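Local coordinates for protein VP5 (Halorubrum pleomorphic virus 6, PDB 6QGL) that probably acts as a membrane fusion protein in the envelope of an archaeal virus, merging the viral membrane with that of its host cell, at residues G94-E97 against S98-L101; G249-T252 against W253-V257; S110-T113 against T114-N118; P471-D474 against S475-I478. All blocks are in the same frame, centred on the assembly; numbering follows the deposited sequence.

The four local contacts are a worked example of how bonds between side chains three to five residues apart accompany the turns of a chain. Contacts 1 and 3 share helix 97-140. Contact 1 starts it at the surface with a serine N-cap, whereas the partly buried contact 3 sets an ion pair and a CH-pi contact in its middle; the centres of contacts 1 and 3 are about 24 Å apart. Contact 2, also partly buried, occupies the last turns of helix 229-257. It touches contact 1, mainly by apolar packing, and contact 4, chiefly through a buried tryptophan. Contact 4, partly buried too, alone lies wholly outside helices and strands, and its polar groups bond across a bend in a loop.

Contact 1. Residues G94-E97 against S98-L101; sequences GSSE and SAVL
The peptide carbonyls of Ser96 and Glu97 are the flat groups here, met by Val100 and Leu101 in the first helical turn. Val100 N approaches Ser96 O within the carbonyl plane at 3.0 Å, and Val100 CG2 packs against the same oxygen, 3.4 Å from Ser96 O. The next peptide is met less squarely: Leu101 N lies 3.1 Å from Glu97 O and is tilted 25° from its carbonyl plane, while the methyl Leu101 CD1 comes alongside that oxygen. Two successive carbonyls thus each receive one backbone N-H and the flank of an aliphatic side chain.

Ahead of them stands an N-cap. Ser96 OG sits between its own backbone N and carbonyl carbon (chi1 62°), which turns the hydroxyl towards the helix start, where it accepts from Ala99 N at 3.3 Å. A backbone N-H of the first turn, with no earlier helical carbonyl to bond, is satisfied in this way. Beside the cap the methyl Ala99 CB rests 3.9 Å from Ser95 CB. The hydroxyl of Ser95 itself turns to Glu90 O.

The cap follows closely on another terminus, since Gly94, with positive phi, closes helix 73-92 in a Schellman motif. Val100 packs back on Ala87, Glu90 and Leu91 of that helix, and the two helices form a tight antiparallel hairpin near the molecular surface. Helix 229-257 lies against the same turn, its Val254 meeting Glu97, Val100 and Leu101.

Contact 2. Residues G249-T252 against W253-V257; sequences GIST and WVTNV
Thr255 OG1 is held anti to its carbonyl carbon, beside the backbone N (chi1 -55°), and this folds the hydroxyl back one turn onto Ser251 O, which it donates to at 2.7 Å. Asn256 takes a similar first torsion, chi1 -69°, and its ND2 comes 2.8 Å from Thr252 O in a weak, bent hydrogen bond. Ser251 O is gripped twice: Thr255 N bonds to it at 3.0 Å from one face of the carbonyl plane, the hydroxyl from the opposite face. Thr252 and Asn256 run side by side, with the methyl Thr252 CG2 3.5 Å from Asn256 ND2, while the hydroxyl of Thr252 turns to Asn248 O.

These are the final turns of helix 229-257, packed with helices 73-92 and 97-140 in a helical bundle, and its inward side has a different character. Ile250 CG2 and Val254 CG2 make an apolar step 4.3 Å apart. Trp253 carries Val257 CG2 over the centre of one ring face, 4.0 Å above its plane. The indole also forms a cation-pi contact with Lys84 of helix 73-92, and Trp253 NE1 donates to Asn476 O in the loop before the C-terminal helix.

Contact 3. Residues S110-T113 against T114-N118; sequences SYET and TVRTN
Glu112 and Arg116 rise side by side from helix 97-140, an i to i+4 ion pair of the kind that spans one helical turn, set in a bundle where helices 73-92 and 229-257 pack against this one. Their flat ends are not coplanar: carboxylate and guanidinium planes stand 50° apart. A single oxygen takes both bonds of the pair. Arg116 NE reaches Glu112 OE2 at 2.8 Å on the anti lone pair, and Arg116 NH2 meets the same Glu112 OE2 at 3.1 Å from above the carboxylate plane, 38° out of it. Seen from the arginine, OE2 lies almost exactly in the guanidinium plane. The extended glutamate, its CG anti to the backbone N (chi1 -173°), runs alongside the arginine stem. Each partner has a second ion pair on helix 229-257, Glu112 OE1 with Arg247 and Arg116 NH2 with Asp240, so the charges form a network joining the two helices, which would be expected to keep them ionised.

Tyr111 and Val115 instead cross at a slant. The methyl Val115 CG2 sits over a face of the tyrosine ring, 4.1 Å from its centroid, in a CH-pi contact closest to CE1. The phenol oxygen is held by Thr25 O, and the ring packs on helix 73-92.

Threonines line another part of the helix. Thr114 OG1 folds back to Ser110 O at 2.9 Å and joins Thr114 N there. Farther along, Thr117 OG1 reaches Thr113 O at 2.7 Å from one face of the carbonyl plane, while Thr117 N comes from the other.

Contact 4. Residues P471-D474 against S475-I478; sequences PQTD and SNYI
Thr473 OG1 is approached by two successive backbone N-H groups, Ser475 N at 3.4 Å and Asn476 N at 3.2 Å, both weak hydrogen bonds. The hydroxyl lies between the threonine's own backbone N and carbonyl carbon (chi1 68°), which leans it over the chain that follows. Asn476 answers in the reverse direction. Its OD1 accepts from Thr473 N at 2.6 Å, approached from the side of the C=O, and its ND2 gives a weak bond to Pro471 O. The amide is crowded against Thr473, and its fine placing is doubtful; as modelled, it spans the bend.

The weak bond from Ser475 N gives the bend the form of an ST turn, in the loop that leads from strand 447-454 to helix 480-496. Lys84 of helix 73-92 donates to both Thr473 O and Asn476 O, tying the bend to the helical bundle.

Gln472, before the bend, and Tyr477, after it, cross at about a right angle. Gln472 OE1 lies over one face of the tyrosine ring, 3.2 Å above its plane and offset towards CG and CD1, with amide and ring planes inclined by 39°. Gln472 NE2 is held by Thr81 OG1, which would limit the amide's rotation, and Tyr477 OH bonds to Glu470 O.

Contact 1. Residues G94-E97 against S98-L101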
loop_
_atom_site.group_PDB
_atom_site.type_symbol
_atom_site.label_atom_id
_atom_site.label_comp_id
_atom_site.label_asym_id
_atom_site.label_seq_id
_atom_site.Cartn_x
_atom_site.Cartn_y
_atom_site.Cartn_z
ATOM N N GLY A 94 31.910 16.273 23.764
ATOM C CA GLY A 94 32.668 15.620 24.828
ATOM C C GLY A 94 31.807 15.152 25.986
ATOM O O GLY A 94 32.265 15.143 27.133
ATOM N N SER A 95 30.550 14.767 25.688
ATOM C CA SER A 95 29.550 14.314 26.659
ATOM C C SER A 95 29.829 12.903 27.180
ATOM O O SER A 95 30.650 12.178 26.609
ATOM C CB SER A 95 28.155 14.363 26.042
ATOM O OG SER A 95 27.892 15.614 25.428
ATOM N N SER A 96 29.117 12.515 28.260
ATOM C CA SER A 96 29.191 11.188 28.871
ATOM C C SER A 96 28.563 10.160 27.927
ATOM O O SER A 96 27.734 10.532 27.092
ATOM C CB SER A 96 28.464 11.185 30.215
ATOM O OG SER A 96 27.081 11.474 30.089
ATOM N N GLU A 97 28.947 8.874 28.059
ATOM C CA GLU A 97 28.397 7.797 27.227
ATOM C C GLU A 97 26.869 7.682 27.360
ATOM O O GLU A 97 26.197 7.416 26.364
ATOM C CB GLU A 97 29.093 6.460 27.506
ATOM C CG GLU A 97 29.000 5.503 26.334
ATOM C CD GLU A 97 29.880 4.273 26.373
ATOM O OE1 GLU A 97 31.002 4.335 26.927
ATOM O OE2 GLU A 97 29.453 3.245 25.803
ATOM N N SER A 98 26.332 7.940 28.574
ATOM C CA SER A 98 24.898 7.942 28.873
ATOM C C SER A 98 24.191 9.056 28.100
ATOM O O SER A 98 23.126 8.809 27.539
ATOM C CB SER A 98 24.662 8.104 30.370
ATOM O OG SER A 98 23.295 8.340 30.664
ATOM N N ALA A 99 24.794 10.263 28.053
ATOM C CA ALA A 99 24.263 11.423 27.336
ATOM C C ALA A 99 24.248 11.192 25.823
ATOM O O ALA A 99 23.312 11.634 25.152
ATOM C CB ALA A 99 25.074 12.665 27.672
ATOM N N VAL A 100 25.272 10.488 25.293
ATOM C CA VAL A 100 25.394 10.147 23.870
ATOM C C VAL A 100 24.247 9.203 23.494
ATOM O O VAL A 100 23.516 9.490 22.542
ATOM C CB VAL A 100 26.796 9.565 23.516
ATOM C CG1 VAL A 100 26.841 9.028 22.085
ATOM C CG2 VAL A 100 27.896 10.609 23.730
ATOM N N LEU A 101 24.058 8.120 24.282
ATOM C CA LEU A 101 22.996 7.128 24.091
ATOM C C LEU A 101 21.617 7.731 24.309
ATOM O O LEU A 101 20.674 7.334 23.629
ATOM C CB LEU A 101 23.202 5.908 25.005
ATOM C CG LEU A 101 24.367 4.988 24.621
ATOM C CD1 LEU A 101 24.941 4.277 25.842
ATOM C CD2 LEU A 101 23.943 3.974 23.577
#

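Contact 2. Residues G249-T252 against W253-V257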
loop_
_atom_site.group_PDB
_atom_site.type_symbol
_atom_site.label_atom_id
_atom_site.label_comp_id
_atom_site.label_asym_id
_atom_site.label_seq_id
_atom_site.Cartn_x
_atom_site.Cartn_y
_atom_site.Cartn_z
ATOM N N GLY A 249 21.845 -2.222 18.228
ATOM C CA GLY A 249 22.862 -1.832 17.264
ATOM C C GLY A 249 23.525 -0.520 17.599
ATOM O O GLY A 249 24.739 -0.405 17.476
ATOM N N ILE A 250 22.728 0.471 18.048
ATOM C CA ILE A 250 23.214 1.797 18.441
ATOM C C ILE A 250 23.968 1.703 19.769
ATOM O O ILE A 250 24.919 2.461 19.982
ATOM C CB ILE A 250 22.083 2.868 18.409
ATOM C CG1 ILE A 250 21.752 3.191 16.946
ATOM C CG2 ILE A 250 22.447 4.155 19.175
ATOM C CD1 ILE A 250 20.530 3.808 16.735
ATOM N N SER A 251 23.589 0.743 20.627
ATOM C CA SER A 251 24.279 0.515 21.889
ATOM C C SER A 251 25.680 -0.045 21.608
ATOM O O SER A 251 26.656 0.457 22.166
ATOM C CB SER A 251 23.483 -0.430 22.779
ATOM O OG SER A 251 24.051 -0.453 24.078
ATOM N N THR A 252 25.771 -1.047 20.697
ATOM C CA THR A 252 27.021 -1.685 20.268
ATOM C C THR A 252 27.898 -0.636 19.574
ATOM O O THR A 252 29.092 -0.555 19.863
ATOM C CB THR A 252 26.728 -2.902 19.370
ATOM O OG1 THR A 252 25.774 -3.755 20.007
ATOM C CG2 THR A 252 27.979 -3.700 19.037
ATOM N N TRP A 253 27.269 0.204 18.716
ATOM C CA TRP A 253 27.898 1.285 17.957
ATOM C C TRP A 253 28.590 2.276 18.867
ATOM O O TRP A 253 29.790 2.468 18.723
ATOM C CB TRP A 253 26.872 1.997 17.058
ATOM C CG TRP A 253 27.475 2.908 16.028
ATOM C CD1 TRP A 253 28.015 2.548 14.829
ATOM C CD2 TRP A 253 27.549 4.337 16.090
ATOM N NE1 TRP A 253 28.446 3.662 14.150
ATOM C CE2 TRP A 253 28.169 4.776 14.899
ATOM C CE3 TRP A 253 27.165 5.294 17.046
ATOM C CZ2 TRP A 253 28.407 6.129 14.634
ATOM C CZ3 TRP A 253 27.394 6.635 16.779
ATOM C CH2 TRP A 253 28.010 7.041 15.586
ATOM N N VAL A 254 27.852 2.860 19.832
ATOM C CA VAL A 254 28.354 3.831 20.812
ATOM C C VAL A 254 29.455 3.213 21.689
ATOM O O VAL A 254 30.486 3.854 21.884
ATOM C CB VAL A 254 27.211 4.489 21.632
ATOM C CG1 VAL A 254 27.753 5.357 22.772
ATOM C CG2 VAL A 254 26.306 5.321 20.727
ATOM N N THR A 255 29.266 1.963 22.162
ATOM C CA THR A 255 30.251 1.254 22.993
ATOM C C THR A 255 31.621 1.138 22.296
ATOM O O THR A 255 32.651 1.326 22.942
ATOM C CB THR A 255 29.702 -0.112 23.453
ATOM O OG1 THR A 255 28.454 0.077 24.130
ATOM C CG2 THR A 255 30.656 -0.847 24.374
ATOM N N ASN A 256 31.619 0.856 20.984
ATOM C CA ASN A 256 32.828 0.695 20.172
ATOM C C ASN A 256 33.391 2.014 19.608
ATOM O O ASN A 256 34.566 2.056 19.247
ATOM C CB ASN A 256 32.564 -0.294 19.034
ATOM C CG ASN A 256 32.382 -1.724 19.481
ATOM O OD1 ASN A 256 33.288 -2.350 20.041
ATOM N ND2 ASN A 256 31.210 -2.284 19.225
ATOM N N VAL A 257 32.551 3.077 19.530
ATOM C CA VAL A 257 32.868 4.405 18.967
ATOM C C VAL A 257 33.281 5.430 20.039
ATOM O O VAL A 257 34.029 6.361 19.732
ATOM C CB VAL A 257 31.679 4.903 18.082
ATOM C CG1 VAL A 257 31.696 6.411 17.836
ATOM C CG2 VAL A 257 31.635 4.153 16.761
#

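Contact 3. Residues S110-T113 against T114-N118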
loop_
_atom_site.group_PDB
_atom_site.type_symbol
_atom_site.label_atom_id
_atom_site.label_comp_id
_atom_site.label_asym_id
_atom_site.label_seq_id
_atom_site.Cartn_x
_atom_site.Cartn_y
_atom_site.Cartn_z
ATOM N N SER A 110 11.139 9.022 19.300
ATOM C CA SER A 110 10.259 9.876 18.505
ATOM C C SER A 110 9.927 9.235 17.158
ATOM O O SER A 110 8.789 9.346 16.710
ATOM C CB SER A 110 10.880 11.249 18.295
ATOM O OG SER A 110 12.072 11.138 17.540
ATOM N N TYR A 111 10.903 8.551 16.528
ATOM C CA TYR A 111 10.707 7.897 15.237
ATOM C C TYR A 111 9.789 6.686 15.356
ATOM O O TYR A 111 8.851 6.567 14.568
ATOM C CB TYR A 111 12.052 7.574 14.559
ATOM C CG TYR A 111 11.975 6.957 13.174
ATOM C CD1 TYR A 111 11.059 7.419 12.224
ATOM C CD2 TYR A 111 12.668 5.790 12.878
ATOM C CE1 TYR A 111 10.933 6.807 10.977
ATOM C CE2 TYR A 111 12.539 5.159 11.639
ATOM C CZ TYR A 111 11.685 5.684 10.681
ATOM O OH TYR A 111 11.541 5.067 9.462
ATOM N N GLU A 112 10.029 5.817 16.361
ATOM C CA GLU A 112 9.225 4.621 16.628
ATOM C C GLU A 112 7.786 4.993 16.975
ATOM O O GLU A 112 6.871 4.335 16.484
ATOM C CB GLU A 112 9.852 3.763 17.738
ATOM C CG GLU A 112 9.158 2.420 17.947
ATOM C CD GLU A 112 9.811 1.446 18.908
ATOM O OE1 GLU A 112 10.999 1.648 19.241
ATOM O OE2 GLU A 112 9.136 0.475 19.323
ATOM N N THR A 113 7.593 6.052 17.799
ATOM C CA THR A 113 6.271 6.536 18.202
ATOM C C THR A 113 5.464 6.917 16.968
ATOM O O THR A 113 4.327 6.488 16.852
ATOM C CB THR A 113 6.379 7.663 19.244
ATOM O OG1 THR A 113 7.102 7.174 20.372
ATOM C CG2 THR A 113 5.018 8.170 19.714
ATOM N N THR A 114 6.074 7.650 16.022
ATOM C CA THR A 114 5.436 8.075 14.778
ATOM C C THR A 114 4.988 6.869 13.943
ATOM O O THR A 114 3.817 6.800 13.576
ATOM C CB THR A 114 6.356 9.047 14.024
ATOM O OG1 THR A 114 6.651 10.142 14.890
ATOM C CG2 THR A 114 5.742 9.571 12.737
ATOM N N VAL A 115 5.908 5.916 13.686
ATOM C CA VAL A 115 5.668 4.701 12.898
ATOM C C VAL A 115 4.578 3.842 13.549
ATOM O O VAL A 115 3.623 3.463 12.868
ATOM C CB VAL A 115 6.995 3.921 12.623
ATOM C CG1 VAL A 115 6.730 2.594 11.918
ATOM C CG2 VAL A 115 7.972 4.759 11.812
ATOM N N ARG A 116 4.698 3.578 14.867
ATOM C CA ARG A 116 3.721 2.780 15.610
ATOM C C ARG A 116 2.358 3.441 15.676
ATOM O O ARG A 116 1.365 2.773 15.395
ATOM C CB ARG A 116 4.218 2.433 17.013
ATOM C CG ARG A 116 5.288 1.370 17.013
ATOM C CD ARG A 116 5.366 0.678 18.353
ATOM N NE ARG A 116 6.576 -0.126 18.431
ATOM C CZ ARG A 116 6.665 -1.405 18.083
ATOM N NH1 ARG A 116 5.589 -2.062 17.658
ATOM N NH2 ARG A 116 7.822 -2.037 18.164
ATOM N N THR A 117 2.306 4.748 16.018
ATOM C CA THR A 117 1.062 5.524 16.097
ATOM C C THR A 117 0.320 5.465 14.764
ATOM O O THR A 117 -0.875 5.190 14.774
ATOM C CB THR A 117 1.313 6.960 16.605
ATOM O OG1 THR A 117 1.877 6.895 17.913
ATOM C CG2 THR A 117 0.049 7.801 16.668
ATOM N N ASN A 118 1.031 5.658 13.628
ATOM C CA ASN A 118 0.430 5.595 12.288
ATOM C C ASN A 118 -0.167 4.226 12.002
ATOM O O ASN A 118 -1.291 4.143 11.503
ATOM C CB ASN A 118 1.449 5.951 11.209
ATOM C CG ASN A 118 1.889 7.388 11.210
ATOM O OD1 ASN A 118 1.283 8.275 11.830
ATOM N ND2 ASN A 118 2.974 7.638 10.516
#

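Contact 4. Residues P471-D474 against S475-I478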
loop_
_atom_site.group_PDB
_atom_site.type_symbol
_atom_site.label_atom_id
_atom_site.label_comp_id
_atom_site.label_asym_id
_atom_site.label_seq_id
_atom_site.Cartn_x
_atom_site.Cartn_y
_atom_site.Cartn_z
ATOM N N PRO A 471 24.023 0.448 3.212
ATOM C CA PRO A 471 23.108 0.130 4.328
ATOM C C PRO A 471 23.785 0.327 5.675
ATOM O O PRO A 471 24.956 -0.015 5.823
ATOM C CB PRO A 471 22.754 -1.349 4.106
ATOM C CG PRO A 471 23.155 -1.654 2.715
ATOM C CD PRO A 471 24.306 -0.752 2.399
ATOM N N GLN A 472 23.053 0.898 6.636
ATOM C CA GLN A 472 23.547 1.172 7.977
ATOM C C GLN A 472 23.571 -0.068 8.857
ATOM O O GLN A 472 22.597 -0.818 8.911
ATOM C CB GLN A 472 22.730 2.280 8.629
ATOM C CG GLN A 472 23.607 3.353 9.248
ATOM C CD GLN A 472 23.198 4.760 8.894
ATOM O OE1 GLN A 472 23.941 5.715 9.123
ATOM N NE2 GLN A 472 22.015 4.930 8.332
ATOM N N THR A 473 24.697 -0.277 9.540
ATOM C CA THR A 473 24.977 -1.375 10.463
ATOM C C THR A 473 25.366 -0.809 11.835
ATOM O O THR A 473 25.519 0.404 11.997
ATOM C CB THR A 473 26.084 -2.305 9.908
ATOM O OG1 THR A 473 27.338 -1.625 9.889
ATOM C CG2 THR A 473 25.757 -2.872 8.532
ATOM N N ASP A 474 25.553 -1.694 12.816
ATOM C CA ASP A 474 25.950 -1.300 14.166
ATOM C C ASP A 474 27.422 -0.848 14.241
ATOM O O ASP A 474 27.863 -0.429 15.303
ATOM C CB ASP A 474 25.692 -2.459 15.145
ATOM C CG ASP A 474 26.488 -3.732 14.904
ATOM O OD1 ASP A 474 27.236 -3.791 13.898
ATOM O OD2 ASP A 474 26.363 -4.669 15.718
ATOM N N SER A 475 28.186 -0.967 13.141
ATOM C CA SER A 475 29.605 -0.617 13.146
ATOM C C SER A 475 30.054 0.361 12.048
ATOM O O SER A 475 31.226 0.747 12.037
ATOM C CB SER A 475 30.451 -1.889 13.092
ATOM O OG SER A 475 30.225 -2.603 11.888
ATOM N N ASN A 476 29.146 0.762 11.138
ATOM C CA ASN A 476 29.476 1.660 10.021
ATOM C C ASN A 476 29.107 3.139 10.265
ATOM O O ASN A 476 28.509 3.458 11.295
ATOM C CB ASN A 476 28.853 1.145 8.719
ATOM C CG ASN A 476 27.357 1.059 8.752
ATOM O OD1 ASN A 476 26.701 1.423 9.730
ATOM N ND2 ASN A 476 26.800 0.552 7.683
ATOM N N TYR A 477 29.456 4.023 9.296
ATOM C CA TYR A 477 29.248 5.480 9.311
ATOM C C TYR A 477 30.086 6.114 10.431
ATOM O O TYR A 477 29.565 6.786 11.325
ATOM C CB TYR A 477 27.749 5.868 9.333
ATOM C CG TYR A 477 27.057 5.678 7.999
ATOM C CD1 TYR A 477 26.593 4.426 7.602
ATOM C CD2 TYR A 477 26.870 6.749 7.130
ATOM C CE1 TYR A 477 25.954 4.246 6.376
ATOM C CE2 TYR A 477 26.241 6.580 5.896
ATOM C CZ TYR A 477 25.781 5.327 5.525
ATOM O OH TYR A 477 25.154 5.147 4.313
ATOM N N ILE A 478 31.406 5.834 10.366
ATOM C CA ILE A 478 32.480 6.258 11.276
ATOM C C ILE A 478 33.272 7.384 10.602
ATOM O O ILE A 478 33.834 8.243 11.283
ATOM C CB ILE A 478 33.421 5.037 11.579
ATOM C CG1 ILE A 478 32.653 3.778 12.064
ATOM C CG2 ILE A 478 34.575 5.377 12.538
ATOM C CD1 ILE A 478 31.795 3.906 13.310
#